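Local coordinates for haloacid dehalogenase domain protein hydrolase (Planctomyces limnophilus, PDB 4OVY), which is probably a phosphatase-like hydrolase of the haloacid dehalogenase superfamily that holds a divalent metal ion in its active site, at the calcium ion site. Sequence-based numbering; all coordinates share one arbitrary frame.

The calcium ion site. Residues 42-46, 48, 50, 234-235, 238. With CA (calcium ion), chain B.
The indole of Trp48 carries the Asn43 side-chain oxygen OD1 over one face, toward the rim, and has the alpha carbon of Asp44 at its edge. Trp48 NE1 donates to Asp44 OD1 at 2.8 Å, that oxygen lying close to the ring plane and using its anti lone pair, which helps fix the turn of the carboxylate. Asp42, Asn43, Asp44, Gly45 and Thr46 form the haloacid dehalogenase DxDGT motif just after strand 38-41; in this family Asp42 is the nucleophile and Asp44 the general acid/base. A poorly ordered calcium ion sits where the catalytic magnesium usually binds; its modelled ligands, including two waters, give a near square-pyramidal shell. Asp42, CG anti to its backbone N (chi1 -163°), gives carboxylate OD2 at 2.3 Å from the calcium ion, while its OD1 takes the Asn43 N-H from above the carboxylate plane. Asp44 binds through its backbone O, 2.5 Å from calcium. Asn234 turns its amide OD1 to calcium at 2.4 Å, and Thr46 OG1 donates a hydrogen bond to that same oxygen from above the carbonyl plane. Glu50 reaches the ion through water 2, a calcium ligand, its OE1 2.6 Å from the water oxygen. Asp238 OD2 stays 3.9 Å from calcium. It accepts the backbone N-H of Asn234 from above its carboxylate plane and that of Ser235 on its anti lone pair. An alanine here would lose both bonds and probably loosen the backbone that positions Asn234. Ser235 OG contacts water 1, itself bound to the ion.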
loop_
_atom_site.group_PDB
_atom_site.type_symbol
_atom_site.label_atom_id
_atom_site.label_comp_id
_atom_site.label_asym_id
_atom_site.label_seq_id
_atom_site.Cartn_x
_atom_site.Cartn_y
_atom_site.Cartn_z
ATOM N N ASP A 42 4.090 -9.080 12.195
ATOM C CA ASP A 42 5.305 -9.576 11.566
ATOM C C ASP A 42 5.015 -10.986 11.030
ATOM O O ASP A 42 4.036 -11.627 11.446
ATOM C CB ASP A 42 6.451 -9.606 12.573
ATOM C CG ASP A 42 7.817 -9.713 11.918
ATOM O OD1 ASP A 42 7.949 -9.646 10.681
ATOM O OD2 ASP A 42 8.785 -9.858 12.668
ATOM N N ASN A 43 5.853 -11.464 10.113
ATOM C CA ASN A 43 5.718 -12.820 9.577
ATOM C C ASN A 43 6.706 -13.794 10.234
ATOM O O ASN A 43 6.316 -14.618 11.059
ATOM C CB ASN A 43 5.889 -12.815 8.049
ATOM C CG ASN A 43 5.597 -14.174 7.421
ATOM O OD1 ASN A 43 4.731 -14.920 7.887
ATOM N ND2 ASN A 43 6.319 -14.498 6.357
ATOM N N ASP A 44 7.985 -13.677 9.882
ATOM C CA ASP A 44 9.026 -14.565 10.421
ATOM C C ASP A 44 8.998 -14.551 11.952
ATOM O O ASP A 44 9.136 -13.502 12.550
ATOM C CB ASP A 44 10.416 -14.116 9.959
ATOM C CG ASP A 44 10.604 -14.191 8.453
ATOM O OD1 ASP A 44 9.970 -15.032 7.778
ATOM O OD2 ASP A 44 11.418 -13.399 7.941
ATOM N N GLY A 45 8.804 -15.711 12.572
ATOM C CA GLY A 45 8.841 -15.834 14.026
ATOM C C GLY A 45 7.568 -15.410 14.737
ATOM O O GLY A 45 7.460 -15.560 15.954
ATOM N N THR A 46 6.611 -14.870 13.982
ATOM C CA THR A 46 5.351 -14.393 14.533
ATOM C C THR A 46 4.190 -15.244 13.996
ATOM O O THR A 46 3.360 -15.710 14.775
ATOM C CB THR A 46 5.154 -12.904 14.208
ATOM O OG1 THR A 46 6.128 -12.133 14.926
ATOM C CG2 THR A 46 3.760 -12.425 14.596
ATOM N N TRP A 48 4.980 -17.759 11.429
ATOM C CA TRP A 48 5.594 -19.023 11.047
ATOM C C TRP A 48 7.041 -19.119 11.516
ATOM O O TRP A 48 7.610 -18.150 12.014
ATOM C CB TRP A 48 5.474 -19.248 9.533
ATOM C CG TRP A 48 6.393 -18.447 8.654
ATOM C CD1 TRP A 48 7.082 -17.310 8.978
ATOM C CD2 TRP A 48 6.689 -18.711 7.275
ATOM N NE1 TRP A 48 7.796 -16.867 7.894
ATOM C CE2 TRP A 48 7.568 -17.704 6.836
ATOM C CE3 TRP A 48 6.291 -19.699 6.370
ATOM C CZ2 TRP A 48 8.061 -17.662 5.539
ATOM C CZ3 TRP A 48 6.788 -19.654 5.078
ATOM C CH2 TRP A 48 7.664 -18.648 4.678
ATOM N N GLU A 50 11.076 -19.419 11.906
ATOM C CA GLU A 50 12.248 -18.701 11.362
ATOM C C GLU A 50 13.581 -19.334 11.791
ATOM O O GLU A 50 14.629 -18.696 11.704
ATOM C CB GLU A 50 12.223 -17.228 11.788
ATOM C CG GLU A 50 12.352 -17.039 13.288
ATOM C CD GLU A 50 12.265 -15.603 13.742
ATOM O OE1 GLU A 50 12.361 -14.681 12.902
ATOM O OE2 GLU A 50 12.100 -15.404 14.964
ATOM N N ASN A 234 7.613 -10.467 17.352
ATOM C CA ASN A 234 8.364 -11.425 18.168
ATOM C C ASN A 234 9.819 -11.043 18.444
ATOM O O ASN A 234 10.477 -11.704 19.239
ATOM C CB ASN A 234 8.366 -12.802 17.512
ATOM C CG ASN A 234 9.244 -12.847 16.280
ATOM O OD1 ASN A 234 8.967 -12.179 15.293
ATOM N ND2 ASN A 234 10.321 -13.620 16.339
ATOM N N SER A 235 10.333 -10.005 17.793
ATOM C CA SER A 235 11.755 -9.696 17.910
ATOM C C SER A 235 11.986 -8.211 18.137
ATOM O O SER A 235 11.065 -7.395 18.058
ATOM C CB SER A 235 12.482 -10.162 16.651
ATOM O OG SER A 235 12.269 -9.250 15.580
ATOM N N ASP A 238 10.738 -5.548 15.802
ATOM C CA ASP A 238 9.339 -5.131 15.921
ATOM C C ASP A 238 9.091 -4.035 16.963
ATOM O O ASP A 238 7.947 -3.600 17.139
ATOM C CB ASP A 238 8.476 -6.352 16.282
ATOM C CG ASP A 238 8.465 -7.390 15.189
ATOM O OD1 ASP A 238 8.194 -7.008 14.033
ATOM O OD2 ASP A 238 8.721 -8.577 15.481
HETATM CA CA CA B . 10.270 -11.480 13.379
HETATM O O HOH W 1 10.941 -8.747 13.517
HETATM O O HOH W 2 12.260 -12.063 13.133
#